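Local coordinates for protein predicted ATPase involved in replication control, Cdc46/Mcm family (PDB 3F8T) that probably works in DNA replication as an MCM-family ATPase that binds ATP and single-stranded DNA, at residues H153-L164 and A174-P184; P443-Q451 and V483-M491. The protein carries 2 engineered substitutions. All coordinates share one frame; numbering follows the deposited sequence.

Contact 1: H153-L164 and A174-P184; sequences HRLGPGLRVEIL and ALEVHKKDPIP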
loop_
_atom_site.group_PDB
_atom_site.type_symbol
_atom_site.label_atom_id
_atom_site.label_comp_id
_atom_site.label_asym_id
_atom_site.label_seq_id
_atom_site.Cartn_x
_atom_site.Cartn_y
_atom_site.Cartn_z
ATOM N N HIS A 153 21.760 -4.402 4.416
ATOM C CA HIS A 153 20.522 -3.691 4.728
ATOM C C HIS A 153 19.327 -4.579 4.460
ATOM O O HIS A 153 19.276 -5.276 3.449
ATOM C CB HIS A 153 20.416 -2.393 3.942
ATOM C CG HIS A 153 21.510 -1.426 4.244
ATOM N ND1 HIS A 153 22.668 -1.364 3.503
ATOM C CD2 HIS A 153 21.632 -0.490 5.214
ATOM C CE1 HIS A 153 23.456 -0.426 3.999
ATOM N NE2 HIS A 153 22.850 0.120 5.039
ATOM N N ARG A 154 18.369 -4.557 5.375
ATOM C CA ARG A 154 17.242 -5.462 5.282
ATOM C C ARG A 154 15.962 -4.809 4.754
ATOM O O ARG A 154 15.720 -3.614 4.927
ATOM C CB ARG A 154 17.010 -6.165 6.625
ATOM C CG ARG A 154 17.926 -7.380 6.819
ATOM C CD ARG A 154 18.115 -7.753 8.281
ATOM N NE ARG A 154 16.857 -8.077 8.959
ATOM C CZ ARG A 154 16.287 -9.286 9.005
ATOM N NH1 ARG A 154 16.847 -10.329 8.405
ATOM N NH2 ARG A 154 15.141 -9.453 9.662
ATOM N N LEU A 155 15.169 -5.626 4.079
ATOM C CA LEU A 155 13.846 -5.256 3.599
ATOM C C LEU A 155 13.214 -6.548 3.079
ATOM O O LEU A 155 13.857 -7.618 3.122
ATOM C CB LEU A 155 13.913 -4.134 2.534
ATOM C CG LEU A 155 14.988 -4.131 1.452
ATOM C CD1 LEU A 155 14.882 -5.351 0.521
ATOM C CD2 LEU A 155 14.945 -2.848 0.649
ATOM N N GLY A 156 11.974 -6.478 2.604
ATOM C CA GLY A 156 11.303 -7.682 2.110
ATOM C C GLY A 156 10.276 -7.378 1.033
ATOM O O GLY A 156 9.859 -6.238 0.892
ATOM N N PRO A 157 9.847 -8.406 0.281
ATOM C CA PRO A 157 8.916 -8.196 -0.840
ATOM C C PRO A 157 7.615 -7.552 -0.358
ATOM O O PRO A 157 7.063 -7.967 0.667
ATOM C CB PRO A 157 8.652 -9.618 -1.344
ATOM C CG PRO A 157 9.889 -10.426 -0.882
ATOM C CD PRO A 157 10.185 -9.834 0.469
ATOM N N GLY A 158 7.145 -6.531 -1.071
ATOM C CA GLY A 158 5.879 -5.866 -0.731
ATOM C C GLY A 158 6.064 -4.617 0.107
ATOM O O GLY A 158 5.170 -3.765 0.176
ATOM N N LEU A 159 7.224 -4.511 0.755
ATOM C CA LEU A 159 7.549 -3.342 1.572
ATOM C C LEU A 159 7.707 -2.118 0.682
ATOM O O LEU A 159 8.258 -2.220 -0.407
ATOM C CB LEU A 159 8.857 -3.579 2.350
ATOM C CG LEU A 159 9.107 -2.769 3.619
ATOM C CD1 LEU A 159 8.036 -3.083 4.673
ATOM C CD2 LEU A 159 10.514 -3.097 4.150
ATOM N N ARG A 160 7.197 -0.976 1.137
ATOM C CA ARG A 160 7.518 0.292 0.503
ATOM C C ARG A 160 8.711 0.941 1.211
ATOM O O ARG A 160 8.711 1.113 2.426
ATOM C CB ARG A 160 6.321 1.233 0.517
ATOM C CG ARG A 160 6.508 2.447 -0.345
ATOM C CD ARG A 160 5.160 3.090 -0.672
ATOM N NE ARG A 160 5.367 4.410 -1.253
ATOM C CZ ARG A 160 5.479 5.525 -0.544
ATOM N NH1 ARG A 160 5.683 6.685 -1.171
ATOM N NH2 ARG A 160 5.373 5.495 0.784
ATOM N N VAL A 161 9.716 1.318 0.430
ATOM C CA VAL A 161 10.986 1.763 0.989
ATOM C C VAL A 161 11.539 2.997 0.277
ATOM O O VAL A 161 11.247 3.232 -0.897
ATOM C CB VAL A 161 12.040 0.609 0.947
ATOM C CG1 VAL A 161 11.559 -0.579 1.771
ATOM C CG2 VAL A 161 12.322 0.169 -0.502
ATOM N N GLU A 162 12.299 3.810 1.010
ATOM C CA GLU A 162 13.217 4.743 0.380
ATOM C C GLU A 162 14.635 4.232 0.606
ATOM O O GLU A 162 15.024 3.891 1.741
ATOM C CB GLU A 162 13.060 6.183 0.891
ATOM C CG GLU A 162 13.898 7.193 0.075
ATOM C CD GLU A 162 13.556 8.662 0.338
ATOM O OE1 GLU A 162 13.030 8.977 1.429
ATOM O OE2 GLU A 162 13.841 9.513 -0.551
ATOM N N ILE A 163 15.394 4.144 -0.482
ATOM C CA ILE A 163 16.753 3.607 -0.421
ATOM C C ILE A 163 17.710 4.655 -0.924
ATOM O O ILE A 163 17.585 5.153 -2.051
ATOM C CB ILE A 163 16.950 2.318 -1.266
ATOM C CG1 ILE A 163 15.947 1.241 -0.869
ATOM C CG2 ILE A 163 18.401 1.755 -1.105
ATOM C CD1 ILE A 163 16.103 -0.074 -1.638
ATOM N N LEU A 164 18.672 4.987 -0.080
ATOM C CA LEU A 164 19.744 5.875 -0.462
ATOM C C LEU A 164 20.927 5.023 -0.888
ATOM O O LEU A 164 21.201 3.991 -0.275
ATOM C CB LEU A 164 20.111 6.732 0.728
ATOM C CG LEU A 164 20.417 8.174 0.392
ATOM C CD1 LEU A 164 19.573 9.075 1.286
ATOM C CD2 LEU A 164 21.891 8.405 0.609
ATOM N N ALA A 174 23.134 0.130 -2.092
ATOM C CA ALA A 174 22.435 0.708 -0.963
ATOM C C ALA A 174 23.391 1.151 0.146
ATOM O O ALA A 174 24.312 0.411 0.528
ATOM C CB ALA A 174 21.378 -0.291 -0.428
ATOM N N LEU A 175 23.162 2.365 0.640
ATOM C CA LEU A 175 23.840 2.895 1.829
ATOM C C LEU A 175 22.915 2.875 3.046
ATOM O O LEU A 175 23.355 2.643 4.168
ATOM C CB LEU A 175 24.301 4.332 1.576
ATOM C CG LEU A 175 25.443 4.507 0.574
ATOM C CD1 LEU A 175 25.532 5.969 0.161
ATOM C CD2 LEU A 175 26.784 4.012 1.148
ATOM N N GLU A 176 21.635 3.150 2.814
ATOM C CA GLU A 176 20.617 3.019 3.863
ATOM C C GLU A 176 19.239 2.735 3.272
ATOM O O GLU A 176 18.967 3.062 2.116
ATOM C CB GLU A 176 20.558 4.227 4.819
ATOM C CG GLU A 176 20.871 5.592 4.241
ATOM C CD GLU A 176 20.932 6.688 5.322
ATOM O OE1 GLU A 176 19.924 6.879 6.043
ATOM O OE2 GLU A 176 21.981 7.366 5.447
ATOM N N VAL A 177 18.387 2.128 4.096
ATOM C CA VAL A 177 17.040 1.719 3.706
ATOM C C VAL A 177 16.093 2.269 4.769
ATOM O O VAL A 177 16.327 2.054 5.962
ATOM C CB VAL A 177 16.921 0.172 3.609
ATOM C CG1 VAL A 177 15.455 -0.263 3.459
ATOM C CG2 VAL A 177 17.745 -0.356 2.444
ATOM N N HIS A 178 15.085 3.024 4.333
ATOM C CA HIS A 178 14.062 3.563 5.222
ATOM C C HIS A 178 12.710 2.971 4.860
ATOM O O HIS A 178 12.239 3.153 3.743
ATOM C CB HIS A 178 14.010 5.084 5.128
ATOM C CG HIS A 178 15.288 5.761 5.526
ATOM N ND1 HIS A 178 15.717 5.832 6.834
ATOM C CD2 HIS A 178 16.226 6.397 4.787
ATOM C CE1 HIS A 178 16.868 6.480 6.884
ATOM N NE2 HIS A 178 17.199 6.834 5.655
ATOM N N LYS A 179 12.114 2.244 5.805
ATOM C CA LYS A 179 10.770 1.690 5.646
ATOM C C LYS A 179 9.777 2.846 5.580
ATOM O O LYS A 179 9.923 3.850 6.292
ATOM C CB LYS A 179 10.439 0.746 6.814
ATOM C CG LYS A 179 9.302 -0.234 6.526
ATOM C CD LYS A 179 8.607 -0.767 7.801
ATOM C CE LYS A 179 9.479 -1.733 8.592
ATOM N NZ LYS A 179 8.668 -2.519 9.591
ATOM N N LYS A 180 8.789 2.727 4.700
ATOM C CA LYS A 180 7.756 3.745 4.533
ATOM C C LYS A 180 6.382 3.110 4.756
ATOM O O LYS A 180 6.265 1.875 4.750
ATOM C CB LYS A 180 7.805 4.349 3.117
ATOM C CG LYS A 180 9.083 5.143 2.783
ATOM C CD LYS A 180 9.200 6.397 3.645
ATOM C CE LYS A 180 10.470 7.163 3.367
ATOM N NZ LYS A 180 10.566 8.343 4.280
ATOM N N ASP A 181 5.360 3.951 4.938
ATOM C CA ASP A 181 3.960 3.495 4.969
ATOM C C ASP A 181 3.670 2.804 3.635
ATOM O O ASP A 181 4.300 3.134 2.640
ATOM C CB ASP A 181 2.988 4.681 5.113
ATOM C CG ASP A 181 3.243 5.528 6.364
ATOM O OD1 ASP A 181 3.737 4.989 7.378
ATOM O OD2 ASP A 181 2.933 6.749 6.326
ATOM N N PRO A 182 2.714 1.852 3.601
ATOM C CA PRO A 182 2.410 1.191 2.327
ATOM C C PRO A 182 1.864 2.117 1.236
ATOM O O PRO A 182 1.943 1.783 0.055
ATOM C CB PRO A 182 1.347 0.149 2.708
ATOM C CG PRO A 182 1.538 -0.071 4.185
ATOM C CD PRO A 182 1.915 1.296 4.707
ATOM N N ILE A 183 1.340 3.276 1.618
ATOM C CA ILE A 183 0.807 4.212 0.631
ATOM C C ILE A 183 1.525 5.567 0.702
ATOM O O ILE A 183 2.021 5.939 1.764
ATOM C CB ILE A 183 -0.742 4.353 0.732
ATOM C CG1 ILE A 183 -1.164 4.945 2.080
ATOM C CG2 ILE A 183 -1.395 2.980 0.485
ATOM C CD1 ILE A 183 -2.570 5.588 2.060
ATOM N N PRO A 184 1.613 6.278 -0.438
ATOM C CA PRO A 184 2.283 7.573 -0.497
ATOM C C PRO A 184 1.671 8.598 0.453
ATOM O O PRO A 184 0.455 8.619 0.642
ATOM C CB PRO A 184 2.078 8.020 -1.957
ATOM C CG PRO A 184 1.829 6.773 -2.707
ATOM C CD PRO A 184 1.092 5.867 -1.755
HETATM O O HOH W 1 5.609 -0.670 3.670
HETATM O O HOH W 2 13.958 8.261 3.552
#

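Contact 2: P443-Q451 and V483-M491; sequences PTLPVTRRQ and VDWYLETAM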
loop_
_atom_site.group_PDB
_atom_site.type_symbol
_atom_site.label_atom_id
_atom_site.label_comp_id
_atom_site.label_asym_id
_atom_site.label_seq_id
_atom_site.Cartn_x
_atom_site.Cartn_y
_atom_site.Cartn_z
ATOM N N PRO A 443 -37.539 -17.372 2.706
ATOM C CA PRO A 443 -36.089 -17.544 2.647
ATOM C C PRO A 443 -35.374 -16.207 2.810
ATOM O O PRO A 443 -35.703 -15.228 2.134
ATOM C CB PRO A 443 -35.851 -18.129 1.249
ATOM C CG PRO A 443 -37.158 -18.722 0.855
ATOM C CD PRO A 443 -38.185 -17.815 1.457
ATOM N N THR A 444 -34.430 -16.175 3.746
ATOM C CA THR A 444 -33.696 -14.957 4.063
ATOM C C THR A 444 -32.274 -15.302 4.475
ATOM O O THR A 444 -32.030 -16.353 5.083
ATOM C CB THR A 444 -34.383 -14.123 5.187
ATOM O OG1 THR A 444 -33.938 -14.565 6.473
ATOM C CG2 THR A 444 -35.879 -14.240 5.128
ATOM N N LEU A 445 -31.333 -14.429 4.136
ATOM C CA LEU A 445 -29.959 -14.605 4.585
ATOM C C LEU A 445 -29.869 -14.330 6.082
ATOM O O LEU A 445 -30.525 -13.404 6.579
ATOM C CB LEU A 445 -29.000 -13.695 3.798
ATOM C CG LEU A 445 -28.676 -14.060 2.343
ATOM C CD1 LEU A 445 -27.872 -12.974 1.649
ATOM C CD2 LEU A 445 -27.943 -15.387 2.227
ATOM N N PRO A 446 -29.076 -15.138 6.817
ATOM C CA PRO A 446 -28.892 -14.841 8.240
ATOM C C PRO A 446 -28.139 -13.531 8.448
ATOM O O PRO A 446 -27.378 -13.116 7.576
ATOM C CB PRO A 446 -28.048 -16.019 8.746
ATOM C CG PRO A 446 -27.345 -16.527 7.537
ATOM C CD PRO A 446 -28.325 -16.336 6.403
ATOM N N VAL A 447 -28.379 -12.895 9.591
ATOM C CA VAL A 447 -27.618 -11.743 10.040
ATOM C C VAL A 447 -26.782 -12.210 11.234
ATOM O O VAL A 447 -27.310 -12.480 12.331
ATOM C CB VAL A 447 -28.546 -10.543 10.367
ATOM C CG1 VAL A 447 -27.803 -9.428 11.104
ATOM C CG2 VAL A 447 -29.163 -10.009 9.081
ATOM N N THR A 448 -25.480 -12.341 10.983
ATOM C CA THR A 448 -24.531 -12.920 11.933
ATOM C C THR A 448 -23.473 -11.898 12.374
ATOM O O THR A 448 -23.513 -10.739 11.961
ATOM C CB THR A 448 -23.811 -14.133 11.315
ATOM O OG1 THR A 448 -22.828 -13.689 10.376
ATOM C CG2 THR A 448 -24.806 -15.086 10.617
ATOM N N ARG A 449 -22.516 -12.339 13.193
ATOM C CA ARG A 449 -21.415 -11.466 13.597
ATOM C C ARG A 449 -20.692 -10.854 12.394
ATOM O O ARG A 449 -20.187 -9.743 12.504
ATOM C CB ARG A 449 -20.412 -12.191 14.512
ATOM C CG ARG A 449 -19.821 -13.475 13.919
ATOM C CD ARG A 449 -18.791 -14.111 14.848
ATOM N NE ARG A 449 -17.588 -13.287 14.972
ATOM C CZ ARG A 449 -16.354 -13.767 15.107
ATOM N NH1 ARG A 449 -16.135 -15.079 15.122
ATOM N NH2 ARG A 449 -15.329 -12.931 15.213
ATOM N N ARG A 450 -20.650 -11.576 11.267
ATOM C CA ARG A 450 -20.015 -11.085 10.036
ATOM C C ARG A 450 -20.674 -9.793 9.570
ATOM O O ARG A 450 -19.986 -8.853 9.166
ATOM C CB ARG A 450 -20.084 -12.132 8.908
ATOM C CG ARG A 450 -19.215 -13.368 9.141
ATOM C CD ARG A 450 -19.405 -14.439 8.053
ATOM N NE ARG A 450 -20.783 -14.931 8.000
ATOM C CZ ARG A 450 -21.693 -14.546 7.102
ATOM N NH1 ARG A 450 -21.380 -13.673 6.138
ATOM N NH2 ARG A 450 -22.926 -15.049 7.163
ATOM N N GLN A 451 -22.004 -9.748 9.637
ATOM C CA GLN A 451 -22.760 -8.553 9.240
ATOM C C GLN A 451 -22.542 -7.388 10.197
ATOM O O GLN A 451 -22.414 -6.244 9.759
ATOM C CB GLN A 451 -24.249 -8.869 9.085
ATOM C CG GLN A 451 -24.586 -9.567 7.769
ATOM C CD GLN A 451 -23.951 -10.948 7.650
ATOM O OE1 GLN A 451 -24.105 -11.796 8.538
ATOM N NE2 GLN A 451 -23.207 -11.170 6.564
ATOM N N VAL A 483 -25.473 -2.670 3.938
ATOM C CA VAL A 483 -25.502 -4.092 4.286
ATOM C C VAL A 483 -26.914 -4.633 4.040
ATOM O O VAL A 483 -27.077 -5.680 3.404
ATOM C CB VAL A 483 -24.996 -4.377 5.741
ATOM C CG1 VAL A 483 -25.206 -5.860 6.122
ATOM C CG2 VAL A 483 -23.520 -4.035 5.866
ATOM N N ASP A 484 -27.922 -3.897 4.503
ATOM C CA ASP A 484 -29.332 -4.261 4.252
ATOM C C ASP A 484 -29.672 -4.403 2.764
ATOM O O ASP A 484 -30.363 -5.355 2.354
ATOM C CB ASP A 484 -30.272 -3.246 4.894
ATOM C CG ASP A 484 -30.379 -3.421 6.390
ATOM O OD1 ASP A 484 -30.095 -4.526 6.897
ATOM O OD2 ASP A 484 -30.741 -2.443 7.063
ATOM N N TRP A 485 -29.171 -3.472 1.959
ATOM C CA TRP A 485 -29.386 -3.506 0.508
ATOM C C TRP A 485 -28.806 -4.788 -0.085
ATOM O O TRP A 485 -29.485 -5.477 -0.848
ATOM C CB TRP A 485 -28.790 -2.263 -0.155
ATOM C CG TRP A 485 -29.001 -2.170 -1.642
ATOM C CD1 TRP A 485 -30.063 -1.595 -2.296
ATOM C CD2 TRP A 485 -28.124 -2.659 -2.659
ATOM N NE1 TRP A 485 -29.895 -1.706 -3.662
ATOM C CE2 TRP A 485 -28.711 -2.353 -3.909
ATOM C CE3 TRP A 485 -26.901 -3.333 -2.638
ATOM C CZ2 TRP A 485 -28.113 -2.694 -5.121
ATOM C CZ3 TRP A 485 -26.301 -3.671 -3.846
ATOM C CH2 TRP A 485 -26.907 -3.346 -5.070
ATOM N N TYR A 486 -27.563 -5.105 0.280
ATOM C CA TYR A 486 -26.907 -6.373 -0.082
ATOM C C TYR A 486 -27.724 -7.601 0.333
ATOM O O TYR A 486 -27.973 -8.510 -0.476
ATOM C CB TYR A 486 -25.504 -6.439 0.560
ATOM C CG TYR A 486 -24.958 -7.843 0.766
ATOM C CD1 TYR A 486 -25.009 -8.780 -0.261
ATOM C CD2 TYR A 486 -24.377 -8.224 1.975
ATOM C CE1 TYR A 486 -24.522 -10.070 -0.095
ATOM C CE2 TYR A 486 -23.875 -9.538 2.159
ATOM C CZ TYR A 486 -23.952 -10.445 1.104
ATOM O OH TYR A 486 -23.458 -11.742 1.198
ATOM N N LEU A 487 -28.118 -7.648 1.602
ATOM C CA LEU A 487 -28.859 -8.801 2.123
ATOM C C LEU A 487 -30.212 -8.989 1.423
ATOM O O LEU A 487 -30.626 -10.126 1.133
ATOM C CB LEU A 487 -29.055 -8.674 3.629
ATOM C CG LEU A 487 -27.807 -8.756 4.518
ATOM C CD1 LEU A 487 -28.210 -8.501 5.959
ATOM C CD2 LEU A 487 -27.063 -10.092 4.389
ATOM N N GLU A 488 -30.875 -7.874 1.146
ATOM C CA GLU A 488 -32.195 -7.886 0.535
ATOM C C GLU A 488 -32.145 -8.202 -0.946
ATOM O O GLU A 488 -32.884 -9.073 -1.413
ATOM C CB GLU A 488 -32.951 -6.585 0.836
ATOM C CG GLU A 488 -33.459 -6.556 2.287
ATOM C CD GLU A 488 -33.775 -5.153 2.825
ATOM O OE1 GLU A 488 -34.088 -4.245 2.024
ATOM O OE2 GLU A 488 -33.729 -4.974 4.069
ATOM N N THR A 489 -31.253 -7.535 -1.673
ATOM C CA THR A 489 -31.095 -7.769 -3.108
ATOM C C THR A 489 -30.599 -9.177 -3.436
ATOM O O THR A 489 -30.955 -9.735 -4.482
ATOM C CB THR A 489 -30.184 -6.730 -3.772
ATOM O OG1 THR A 489 -28.858 -6.819 -3.217
ATOM C CG2 THR A 489 -30.730 -5.329 -3.545
ATOM N N ALA A 490 -29.801 -9.755 -2.535
ATOM C CA ALA A 490 -29.296 -11.128 -2.688
ATOM C C ALA A 490 -30.412 -12.164 -2.857
ATOM O O ALA A 490 -30.224 -13.192 -3.529
ATOM C CB ALA A 490 -28.429 -11.504 -1.507
ATOM N N MET A 491 -31.557 -11.885 -2.235
ATOM C CA MET A 491 -32.673 -12.821 -2.152
ATOM C C MET A 491 -33.911 -12.379 -2.940
ATOM O O MET A 491 -34.900 -13.106 -2.982
ATOM C CB MET A 491 -33.070 -13.039 -0.686
ATOM C CG MET A 491 -32.000 -13.671 0.183
ATOM S SD MET A 491 -31.504 -15.315 -0.380
ATOM C CE MET A 491 -32.623 -16.384 0.514
HETATM O O HOH W 3 -32.012 -11.695 3.027
#

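Contact 1: H153-L164 and A174-P184
Glu162 and His178 lie at the middle of an antiparallel strand pairing, 160-164 against 176-180, in the OB-fold region of the chain. They form a hydrogen-bonded pair in which both backbone bonds are short and straight: His178 N donates to Glu162 O at 2.7 Å (N-H...O 169°), and Glu162 N to His178 O. Flanking them are the non-hydrogen-bonded pairs Val161-Lys179 and Ile163-Val177, whose side chains share one face of the sheet, where Val161 also touches Val125 of strand 118-130. Val177 spreads its two methyls over the other segment. CG2 touches His153 CB at 3.7 Å and lies alongside Ile163, while CG1 meets Leu155 CD2, the two side chains crossing at about a right angle. The His153 ring has Glu176 N over one face, and its ND1 is hydrogen-bonded to Leu150 O.

The opposite face is largely polar. Glu162 OE1 and Lys180 NZ make a long salt bridge of 3.8 Å, while Glu162 OE2 is held by Ser120 OG. Arg160 has CG anti to its backbone N (chi1 -169°) and stays extended to NE, which carries the guanidinium to the 181-184 loop. There NH2 donates to Asp181 O at 3.2 Å, the acceptor sitting at the edge of the group in its plane, and Pro184 CA lies over one face, 3.6 Å from NH1. Glu122 pairs with NH1, and backbone and carboxylate together probably limit how the group can turn.

At the far end, Leu164 O is gripped twice, by Leu175 N at 2.7 Å and Glu176 N at 3.2 Å, and Leu164 N returns a bond to Glu176 O. Two residues facing one make a classic beta bulge, set where the chain turns a corner at Leu175 between strands of the OB fold.

Contact 2: P443-Q451 and V483-M491
Leu487, on the last turns of helix 473-489, packs with its two branches against the loop that leads into helix 449-465, whose start is closed by a capping box between Thr448 and Gln451; all of this belongs to the AAA-lid region. With CG anti to the carbonyl carbon (chi1 -67°), Leu487 sends CD1 to Val447 CG2 at 3.6 Å, crossing it at about a right angle, and CD2 to Leu445. Leu445 in turn pushes CD1 onto Ala490 CB, 3.5 Å away, and lays its CG beside Met491 CG. The Met491 chain bends at chi2 and chi3, which brings CE round to the backbone of Pro443, 3.6 Å from its C atom.

Gln451 serves both the cap and the packing. Its chain folds at chi2 (65°): CG faces Val483 CG1 and Leu487 CD1, at 4.1 and 4.2 Å, while OE1 turns back to accept from Thr448 N at 2.9 Å, in the carbonyl plane on a lone pair, and from Thr448 OG1. Thr448 OG1 also accepts from Arg450 N. With an alanine here, Thr448 N and OG1 would probably lose their common acceptor and a gap would open beside Val483 CG1.

No direct hydrogen bond joins the segments; instead one water accepts from Leu445 N at 3.0 Å and donates to Leu487 O at 2.8 Å.

In the fold
The contacts lie in series along the chain, in different family regions, their centres 42 Å apart and their nearest atoms about 23 Å apart. Contact 1 comes first, in the OB-fold region; the chain then runs through the P-loop domain and its parallel sheet before contact 2 forms in the helical lid near the C-terminus. They share no helix or strand. Pro182 O of contact 1 is hydrogen-bonded to Arg265 of the P-loop region, and Ile183 packs on helix 396-409 at the start of the lid; Ala490 of contact 2 meets Phe376, on an outermost strand of the sheet. Contact 1 thus joins the OB-fold region to both, and contact 2 sets the lid against the probable ATPase.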